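Local coordinates for protein CT009 (Chlamydia trachomatis, PDB 4GQM) that is of unknown function but carries a helix-turn-helix domain, suggesting DNA binding, and forms a sub-domain-swapped pair in this crystal, at the interface of chains A and B. Sequence-based numbering; all coordinates share one arbitrary frame. Chains: chain A/B, CT009.

Contacts 1 and 2 are twins under the two-fold of the dimer: in each, helix 59-70 of one chain delivers a tyrosine, B:Tyr67 in contact 1 and A:Tyr67 in contact 2, into a pocket made by helices 2-24, 29-36 and 40-48 of the other. Their C-alpha centres lie about 26 Å apart. Contact 3, about 18 Å from contact 1 and 35 Å from contact 2 between C-alpha centres, joins helix 2-24 of chain A to helix 83-104 of chain B. Contacts 1 and 2 fit the sub-domain swap; contact 3 adds a second junction. The crystal alone does not show whether the pair forms in the cell.

Contact 1: the interface of chains A and B. Residues chain A 18, 22, 29, 32, 38, 43, 46-47; chain B 63, 67-68.
B:Tyr67, from helix 59-70, plunges into a pocket of chain A; its CG is anti to the backbone N (chi1 -171°), which swings the ring off its own helix and into chain A. Starting at the root, its CB lies 3.8 Å from A:Phe18 CE1, with the A:Ile38 CD1 methyl a little farther off. Beside this root, A:Ile46 CD1 packs against B:Phe63 CB. The ring is then sandwiched. A:Leu43 CD2 rests over one face in a CH-pi contact, 3.9 Å from the centroid, while on the opposite face A:Phe18 CD1 comes to 3.4 Å from the B:Tyr67 ring carbon CD2, the two side chains sliding past each other in opposite directions. Along the other rim, B:Tyr67 CE1 meets A:Val32 CG1 at 3.6 Å, the side chains crossing near a right angle. At the tip, the phenol B:Tyr67 OH donates to A:Glu47 OE2 at 2.6 Å, 20° out of the carboxylate plane. A:Arg22 holds the carboxylate from its syn side, NE to OE2 and NH2 to OE1, while the phenol comes from the anti side. OE2 therefore accepts from both, which would be expected to favour the charged form of the carboxylate. The salt bridge from A:Arg22 NE to A:Glu47 OE2 spans 2.8 Å and is nearly straight, 173° at the hydrogen.

Contact 2: the interface of chains A and B. Residues chain A 64, 67-68, 71, 73, 78; chain B 18, 32, 43, 46-47.
A helix-turn-helix domain is assembled here from both chains: chain B gives B:Phe18 from helix 2-24, B:Val32 from helix 29-36, and B:Leu43, B:Ile46 and B:Glu47 from helix 40-48, while chain A gives helix 59-70 and the stretch to helix 75-80. B:Phe18 is the wedge. Its CG is anti to the carbonyl carbon (chi1 -76°), which turns the ring between A:Tyr67 and the more distant apolar groups of chain A. CD1 lies over a face of the tyrosine, near its rim, and the phenol OH of A:Tyr67 donates to B:Glu47 OE2 as its twin does. The far end of the phenyl ring reaches the chain A backbone, with B:Phe18 CZ at 3.5 Å from the carbonyl oxygen O of A:Met64. The amide N of A:Ala68 meets the ring edge in its plane, 3.6 Å from B:Phe18 CE1. Farther round, A:Leu78 CD2 touches B:Phe18 CZ at 3.9 Å. The A:Met73 chain bends at chi3, -75°, and its methyl CE stops 4.0 Å from B:Phe18 CD1. A:Leu71 CD1 reaches the same CD1 carbon and also lies 3.8 Å from the B:Phe18 carbonyl oxygen O. Beside this group, A:Met64 and B:Ile46 slide past each other in opposite directions, A:Met64 CG 3.9 Å from B:Ile46 CD1.

Contact 3: the interface of chains A and B. Residues chain A 3, 6-7, 10; chain B 82, 84-85, 88.
A:His6 lies flat against B:Tyr84, the ring planes 6° apart. Their centroids are 4.3 Å from each other. The overlap is displaced: A:His6 CB, 3.4 Å from the B:Tyr84 ring centroid, sits over the middle of the phenol ring, whereas the imidazole runs on toward the hydroxyl, with OH above the rim of its face. A:Glu10 approaches the same tyrosine from the edge, its carboxylate turned 75° to the ring and A:Glu10 OE2 in the ring plane, 3.3 Å from B:Tyr84 CD1. Its extended chain brings A:Glu10 OE1 to the start of helix 83-104, where the amide N of B:Val85 donates to it at 2.8 Å, nearly along the C-O axis. The bond from B:Tyr84 N to OE2 is weak. This N-terminal cap could draw on the helix dipole to steady the carboxylate. A:Val7 is packed in as well, its CG2 3.8 Å from B:Tyr84 CB and reaching tip to tip toward B:Ile88 CG2. The looser end is A:Met3, which hides 17 Å² and whose backbone O comes no nearer than 4.2 Å to B:Tyr84 CD2. The contact joins the first helix of one chain to the last helix of the other, which may help hold the swapped pair together.

Contact 1: the interface of chains A and B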
loop_
_atom_site.group_PDB
_atom_site.type_symbol
_atom_site.label_atom_id
_atom_site.label_comp_id
_atom_site.label_asym_id
_atom_site.label_seq_id
_atom_site.Cartn_x
_atom_site.Cartn_y
_atom_site.Cartn_z
ATOM N N PHE A 18 10.458 -8.944 -14.349
ATOM C CA PHE A 18 9.060 -9.339 -14.179
ATOM C C PHE A 18 8.365 -9.494 -15.526
ATOM O O PHE A 18 7.734 -10.513 -15.794
ATOM C CB PHE A 18 8.306 -8.334 -13.296
ATOM C CG PHE A 18 8.604 -8.456 -11.842
ATOM C CD1 PHE A 18 8.027 -9.464 -11.096
ATOM C CD2 PHE A 18 9.347 -7.518 -11.172
ATOM C CE1 PHE A 18 8.255 -9.542 -9.747
ATOM C CE2 PHE A 18 9.571 -7.625 -9.783
ATOM C CZ PHE A 18 9.044 -8.637 -9.100
ATOM N N ARG A 22 6.726 -12.925 -17.122
ATOM C CA ARG A 22 5.310 -12.948 -17.463
ATOM C C ARG A 22 5.075 -13.303 -18.932
ATOM O O ARG A 22 4.214 -14.124 -19.271
ATOM C CB ARG A 22 4.669 -11.584 -17.125
ATOM C CG ARG A 22 3.198 -11.534 -17.468
ATOM C CD ARG A 22 2.543 -10.222 -17.174
ATOM N NE ARG A 22 3.185 -9.063 -17.778
ATOM C CZ ARG A 22 2.977 -8.645 -19.019
ATOM N NH1 ARG A 22 2.192 -9.326 -19.860
ATOM N NH2 ARG A 22 3.570 -7.530 -19.426
ATOM N N LEU A 29 -1.102 -8.840 -17.955
ATOM C CA LEU A 29 -1.162 -8.214 -16.632
ATOM C C LEU A 29 -2.494 -8.490 -15.931
ATOM O O LEU A 29 -2.530 -8.729 -14.738
ATOM C CB LEU A 29 -0.933 -6.705 -16.732
ATOM C CG LEU A 29 0.509 -6.332 -17.062
ATOM C CD1 LEU A 29 0.614 -4.877 -17.478
ATOM C CD2 LEU A 29 1.411 -6.641 -15.922
ATOM N N VAL A 32 -2.396 -11.827 -14.318
ATOM C CA VAL A 32 -1.646 -11.814 -13.083
ATOM C C VAL A 32 -2.508 -11.221 -11.970
ATOM O O VAL A 32 -2.548 -11.731 -10.847
ATOM C CB VAL A 32 -0.330 -11.047 -13.236
ATOM C CG1 VAL A 32 0.384 -10.983 -11.927
ATOM C CG2 VAL A 32 0.553 -11.708 -14.303
ATOM N N ILE A 38 -3.210 -8.681 -6.875
ATOM C CA ILE A 38 -2.446 -7.450 -6.850
ATOM C C ILE A 38 -3.074 -6.531 -7.885
ATOM O O ILE A 38 -3.297 -6.903 -9.046
ATOM C CB ILE A 38 -0.975 -7.681 -7.247
ATOM C CG1 ILE A 38 -0.316 -8.673 -6.298
ATOM C CG2 ILE A 38 -0.232 -6.377 -7.254
ATOM C CD1 ILE A 38 0.991 -9.186 -6.855
ATOM N N LEU A 43 0.926 -3.588 -10.604
ATOM C CA LEU A 43 1.680 -4.427 -11.518
ATOM C C LEU A 43 2.292 -3.581 -12.628
ATOM O O LEU A 43 3.448 -3.817 -13.016
ATOM C CB LEU A 43 0.775 -5.526 -12.100
ATOM C CG LEU A 43 0.238 -6.526 -11.087
ATOM C CD1 LEU A 43 -0.833 -7.382 -11.707
ATOM C CD2 LEU A 43 1.362 -7.393 -10.485
ATOM N N ILE A 46 5.270 -1.663 -11.254
ATOM C CA ILE A 46 6.411 -2.557 -11.092
ATOM C C ILE A 46 7.094 -2.770 -12.443
ATOM O O ILE A 46 8.316 -2.617 -12.569
ATOM C CB ILE A 46 5.984 -3.897 -10.490
ATOM C CG1 ILE A 46 5.582 -3.718 -9.030
ATOM C CG2 ILE A 46 7.119 -4.940 -10.623
ATOM C CD1 ILE A 46 4.884 -4.913 -8.454
ATOM N N GLU A 47 6.333 -3.135 -13.469
ATOM C CA GLU A 47 6.970 -3.434 -14.760
ATOM C C GLU A 47 7.601 -2.204 -15.379
ATOM O O GLU A 47 8.619 -2.320 -16.069
ATOM C CB GLU A 47 6.004 -4.133 -15.706
ATOM C CG GLU A 47 5.666 -5.534 -15.262
ATOM C CD GLU A 47 5.022 -6.392 -16.318
ATOM O OE1 GLU A 47 4.721 -5.882 -17.420
ATOM O OE2 GLU A 47 4.856 -7.609 -16.053
ATOM N N PHE B 63 4.114 -6.155 -2.956
ATOM C CA PHE B 63 3.600 -6.468 -4.280
ATOM C C PHE B 63 4.674 -7.193 -5.094
ATOM O O PHE B 63 4.392 -8.147 -5.817
ATOM C CB PHE B 63 3.206 -5.199 -5.058
ATOM C CG PHE B 63 2.130 -4.335 -4.417
ATOM C CD1 PHE B 63 1.127 -4.874 -3.632
ATOM C CD2 PHE B 63 2.134 -2.953 -4.632
ATOM C CE1 PHE B 63 0.158 -4.010 -3.046
ATOM C CE2 PHE B 63 1.163 -2.119 -4.054
ATOM C CZ PHE B 63 0.189 -2.655 -3.312
ATOM N N TYR B 67 4.306 -10.953 -6.581
ATOM C CA TYR B 67 4.365 -11.141 -8.024
ATOM C C TYR B 67 5.490 -12.133 -8.349
ATOM O O TYR B 67 5.323 -13.058 -9.148
ATOM C CB TYR B 67 4.584 -9.776 -8.676
ATOM C CG TYR B 67 4.477 -9.699 -10.185
ATOM C CD1 TYR B 67 4.027 -10.757 -10.943
ATOM C CD2 TYR B 67 4.811 -8.544 -10.847
ATOM C CE1 TYR B 67 3.910 -10.646 -12.319
ATOM C CE2 TYR B 67 4.694 -8.427 -12.226
ATOM C CZ TYR B 67 4.255 -9.496 -12.962
ATOM O OH TYR B 67 4.112 -9.443 -14.328
ATOM N N ALA B 68 6.639 -11.972 -7.692
ATOM C CA ALA B 68 7.752 -12.880 -7.937
ATOM C C ALA B 68 7.343 -14.303 -7.612
ATOM O O ALA B 68 7.664 -15.231 -8.371
ATOM C CB ALA B 68 8.938 -12.466 -7.132
#

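Contact 2: the interface of chains A and B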
loop_
_atom_site.group_PDB
_atom_site.type_symbol
_atom_site.label_atom_id
_atom_site.label_comp_id
_atom_site.label_asym_id
_atom_site.label_seq_id
_atom_site.Cartn_x
_atom_site.Cartn_y
_atom_site.Cartn_z
ATOM N N MET A 64 -9.692 2.289 2.392
ATOM C CA MET A 64 -10.890 2.781 3.055
ATOM C C MET A 64 -11.934 3.289 2.056
ATOM O O MET A 64 -13.130 3.019 2.203
ATOM C CB MET A 64 -10.551 3.862 4.065
ATOM C CG MET A 64 -9.862 3.307 5.293
ATOM S SD MET A 64 -9.489 4.664 6.421
ATOM C CE MET A 64 -8.822 3.761 7.818
ATOM N N TYR A 67 -13.479 0.284 0.207
ATOM C CA TYR A 67 -14.358 -0.482 1.080
ATOM C C TYR A 67 -15.663 0.302 1.279
ATOM O O TYR A 67 -16.764 -0.248 1.197
ATOM C CB TYR A 67 -13.622 -0.736 2.395
ATOM C CG TYR A 67 -14.268 -1.688 3.382
ATOM C CD1 TYR A 67 -15.375 -2.440 3.057
ATOM C CD2 TYR A 67 -13.743 -1.844 4.640
ATOM C CE1 TYR A 67 -15.924 -3.326 3.970
ATOM C CE2 TYR A 67 -14.289 -2.731 5.558
ATOM C CZ TYR A 67 -15.397 -3.462 5.219
ATOM O OH TYR A 67 -15.981 -4.361 6.080
ATOM N N ALA A 68 -15.547 1.611 1.501
ATOM C CA ALA A 68 -16.740 2.427 1.691
ATOM C C ALA A 68 -17.627 2.342 0.465
ATOM O O ALA A 68 -18.855 2.215 0.594
ATOM C CB ALA A 68 -16.355 3.840 1.978
ATOM N N LEU A 71 -19.645 -0.719 0.281
ATOM C CA LEU A 71 -20.726 -0.683 1.263
ATOM C C LEU A 71 -21.715 0.453 1.011
ATOM O O LEU A 71 -22.527 0.765 1.883
ATOM C CB LEU A 71 -20.133 -0.551 2.661
ATOM C CG LEU A 71 -19.304 -1.735 3.171
ATOM C CD1 LEU A 71 -18.679 -1.367 4.511
ATOM C CD2 LEU A 71 -20.118 -3.018 3.274
ATOM N N MET A 73 -21.352 3.603 0.935
ATOM C CA MET A 73 -21.091 4.806 1.713
ATOM C C MET A 73 -20.264 5.782 0.897
ATOM O O MET A 73 -19.456 5.376 0.050
ATOM C CB MET A 73 -20.350 4.472 2.999
ATOM C CG MET A 73 -21.174 3.646 3.981
ATOM S SD MET A 73 -20.418 3.497 5.606
ATOM C CE MET A 73 -19.152 2.332 5.176
ATOM N N LEU A 78 -17.211 10.272 4.722
ATOM C CA LEU A 78 -16.875 9.506 5.908
ATOM C C LEU A 78 -15.510 9.950 6.456
ATOM O O LEU A 78 -15.349 10.160 7.678
ATOM C CB LEU A 78 -16.929 8.006 5.581
ATOM C CG LEU A 78 -16.565 7.046 6.699
ATOM C CD1 LEU A 78 -17.498 7.222 7.870
ATOM C CD2 LEU A 78 -16.606 5.621 6.194
ATOM N N PHE B 18 -17.452 0.810 9.489
ATOM C CA PHE B 18 -17.281 -0.221 8.466
ATOM C C PHE B 18 -17.863 -1.553 8.926
ATOM O O PHE B 18 -18.644 -2.176 8.212
ATOM C CB PHE B 18 -15.801 -0.383 8.087
ATOM C CG PHE B 18 -15.277 0.696 7.205
ATOM C CD1 PHE B 18 -15.567 0.694 5.856
ATOM C CD2 PHE B 18 -14.398 1.644 7.662
ATOM C CE1 PHE B 18 -15.038 1.654 5.033
ATOM C CE2 PHE B 18 -13.870 2.624 6.795
ATOM C CZ PHE B 18 -14.210 2.629 5.510
ATOM N N VAL B 32 -16.015 -9.584 1.524
ATOM C CA VAL B 32 -15.619 -8.265 1.085
ATOM C C VAL B 32 -14.333 -8.365 0.267
ATOM O O VAL B 32 -14.189 -7.735 -0.784
ATOM C CB VAL B 32 -15.452 -7.308 2.269
ATOM C CG1 VAL B 32 -14.969 -5.980 1.792
ATOM C CG2 VAL B 32 -16.778 -7.162 3.028
ATOM N N LEU B 43 -8.414 -5.120 5.400
ATOM C CA LEU B 43 -9.772 -4.984 5.894
ATOM C C LEU B 43 -9.802 -5.155 7.409
ATOM O O LEU B 43 -10.527 -4.416 8.096
ATOM C CB LEU B 43 -10.693 -6.008 5.208
ATOM C CG LEU B 43 -10.858 -5.825 3.707
ATOM C CD1 LEU B 43 -11.548 -7.017 3.103
ATOM C CD2 LEU B 43 -11.605 -4.520 3.367
ATOM N N ILE B 46 -8.433 -2.016 9.056
ATOM C CA ILE B 46 -9.423 -0.947 8.999
ATOM C C ILE B 46 -10.461 -1.147 10.103
ATOM O O ILE B 46 -10.758 -0.223 10.872
ATOM C CB ILE B 46 -10.102 -0.892 7.628
ATOM C CG1 ILE B 46 -9.120 -0.398 6.571
ATOM C CG2 ILE B 46 -11.357 0.011 7.678
ATOM C CD1 ILE B 46 -9.613 -0.587 5.168
ATOM N N GLU B 47 -11.039 -2.339 10.198
ATOM C CA GLU B 47 -12.105 -2.539 11.191
ATOM C C GLU B 47 -11.585 -2.430 12.610
ATOM O O GLU B 47 -12.320 -1.983 13.497
ATOM C CB GLU B 47 -12.858 -3.839 10.943
ATOM C CG GLU B 47 -13.690 -3.798 9.686
ATOM C CD GLU B 47 -14.721 -4.889 9.577
ATOM O OE1 GLU B 47 -14.754 -5.788 10.447
ATOM O OE2 GLU B 47 -15.541 -4.818 8.627
#

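Contact 3: the interface of chains A and B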
loop_
_atom_site.group_PDB
_atom_site.type_symbol
_atom_site.label_atom_id
_atom_site.label_comp_id
_atom_site.label_asym_id
_atom_site.label_seq_id
_atom_site.Cartn_x
_atom_site.Cartn_y
_atom_site.Cartn_z
ATOM N N MET A 3 22.731 8.376 -6.191
ATOM C CA MET A 3 21.898 7.345 -5.598
ATOM C C MET A 3 20.591 7.170 -6.373
ATOM O O MET A 3 20.184 6.030 -6.701
ATOM C CB MET A 3 21.601 7.666 -4.142
ATOM C CG MET A 3 20.673 6.654 -3.500
ATOM S SD MET A 3 20.242 7.072 -1.807
ATOM C CE MET A 3 21.844 7.048 -1.003
ATOM N N HIS A 6 21.100 5.295 -9.644
ATOM C CA HIS A 6 21.183 3.829 -9.505
ATOM C C HIS A 6 19.799 3.213 -9.214
ATOM O O HIS A 6 19.471 2.182 -9.750
ATOM C CB HIS A 6 22.125 3.414 -8.383
ATOM C CG HIS A 6 23.576 3.525 -8.722
ATOM N ND1 HIS A 6 24.230 2.581 -9.478
ATOM C CD2 HIS A 6 24.489 4.452 -8.383
ATOM C CE1 HIS A 6 25.499 2.918 -9.585
ATOM N NE2 HIS A 6 25.691 4.042 -8.927
ATOM N N VAL A 7 19.004 3.842 -8.346
ATOM C CA VAL A 7 17.668 3.355 -7.990
ATOM C C VAL A 7 16.795 3.219 -9.240
ATOM O O VAL A 7 16.177 2.215 -9.476
ATOM C CB VAL A 7 16.971 4.309 -6.964
ATOM C CG1 VAL A 7 15.453 4.034 -6.842
ATOM C CG2 VAL A 7 17.665 4.195 -5.594
ATOM N N GLU A 10 18.030 0.426 -11.559
ATOM C CA GLU A 10 17.654 -0.871 -11.014
ATOM C C GLU A 10 16.163 -1.125 -11.182
ATOM O O GLU A 10 15.765 -2.243 -11.507
ATOM C CB GLU A 10 17.971 -1.009 -9.542
ATOM C CG GLU A 10 19.460 -1.281 -9.239
ATOM C CD GLU A 10 19.693 -1.613 -7.799
ATOM O OE1 GLU A 10 18.733 -1.528 -6.979
ATOM O OE2 GLU A 10 20.857 -1.937 -7.457
ATOM N N HIS B 82 19.149 -6.223 -6.372
ATOM C CA HIS B 82 18.868 -4.822 -6.639
ATOM C C HIS B 82 19.080 -4.081 -5.325
ATOM O O HIS B 82 18.121 -3.646 -4.687
ATOM C CB HIS B 82 17.451 -4.655 -7.212
ATOM C CG HIS B 82 17.298 -5.323 -8.545
ATOM N ND1 HIS B 82 17.088 -6.678 -8.685
ATOM C CD2 HIS B 82 17.440 -4.831 -9.794
ATOM C CE1 HIS B 82 17.060 -6.984 -9.967
ATOM N NE2 HIS B 82 17.284 -5.886 -10.656
ATOM N N TYR B 84 20.128 -1.146 -4.376
ATOM C CA TYR B 84 19.629 0.216 -4.214
ATOM C C TYR B 84 18.119 0.229 -3.957
ATOM O O TYR B 84 17.659 1.023 -3.125
ATOM C CB TYR B 84 19.972 1.133 -5.375
ATOM C CG TYR B 84 21.480 1.475 -5.440
ATOM C CD1 TYR B 84 22.420 0.606 -6.041
ATOM C CD2 TYR B 84 21.955 2.642 -4.895
ATOM C CE1 TYR B 84 23.783 0.940 -6.098
ATOM C CE2 TYR B 84 23.307 2.953 -4.949
ATOM C CZ TYR B 84 24.203 2.086 -5.531
ATOM O OH TYR B 84 25.550 2.433 -5.585
ATOM N N VAL B 85 17.381 -0.607 -4.661
ATOM C CA VAL B 85 15.936 -0.712 -4.416
ATOM C C VAL B 85 15.745 -1.215 -3.009
ATOM O O VAL B 85 14.873 -0.664 -2.294
ATOM C CB VAL B 85 15.293 -1.653 -5.429
ATOM C CG1 VAL B 85 13.809 -1.939 -5.076
ATOM C CG2 VAL B 85 15.353 -1.080 -6.827
ATOM N N ILE B 88 16.431 1.227 -0.292
ATOM C CA ILE B 88 15.384 2.237 -0.156
ATOM C C ILE B 88 14.115 1.669 0.458
ATOM O O ILE B 88 13.436 2.387 1.174
ATOM C CB ILE B 88 15.071 3.006 -1.453
ATOM C CG1 ILE B 88 14.440 2.086 -2.485
ATOM C CG2 ILE B 88 16.295 3.750 -1.949
ATOM C CD1 ILE B 88 13.638 2.839 -3.497
#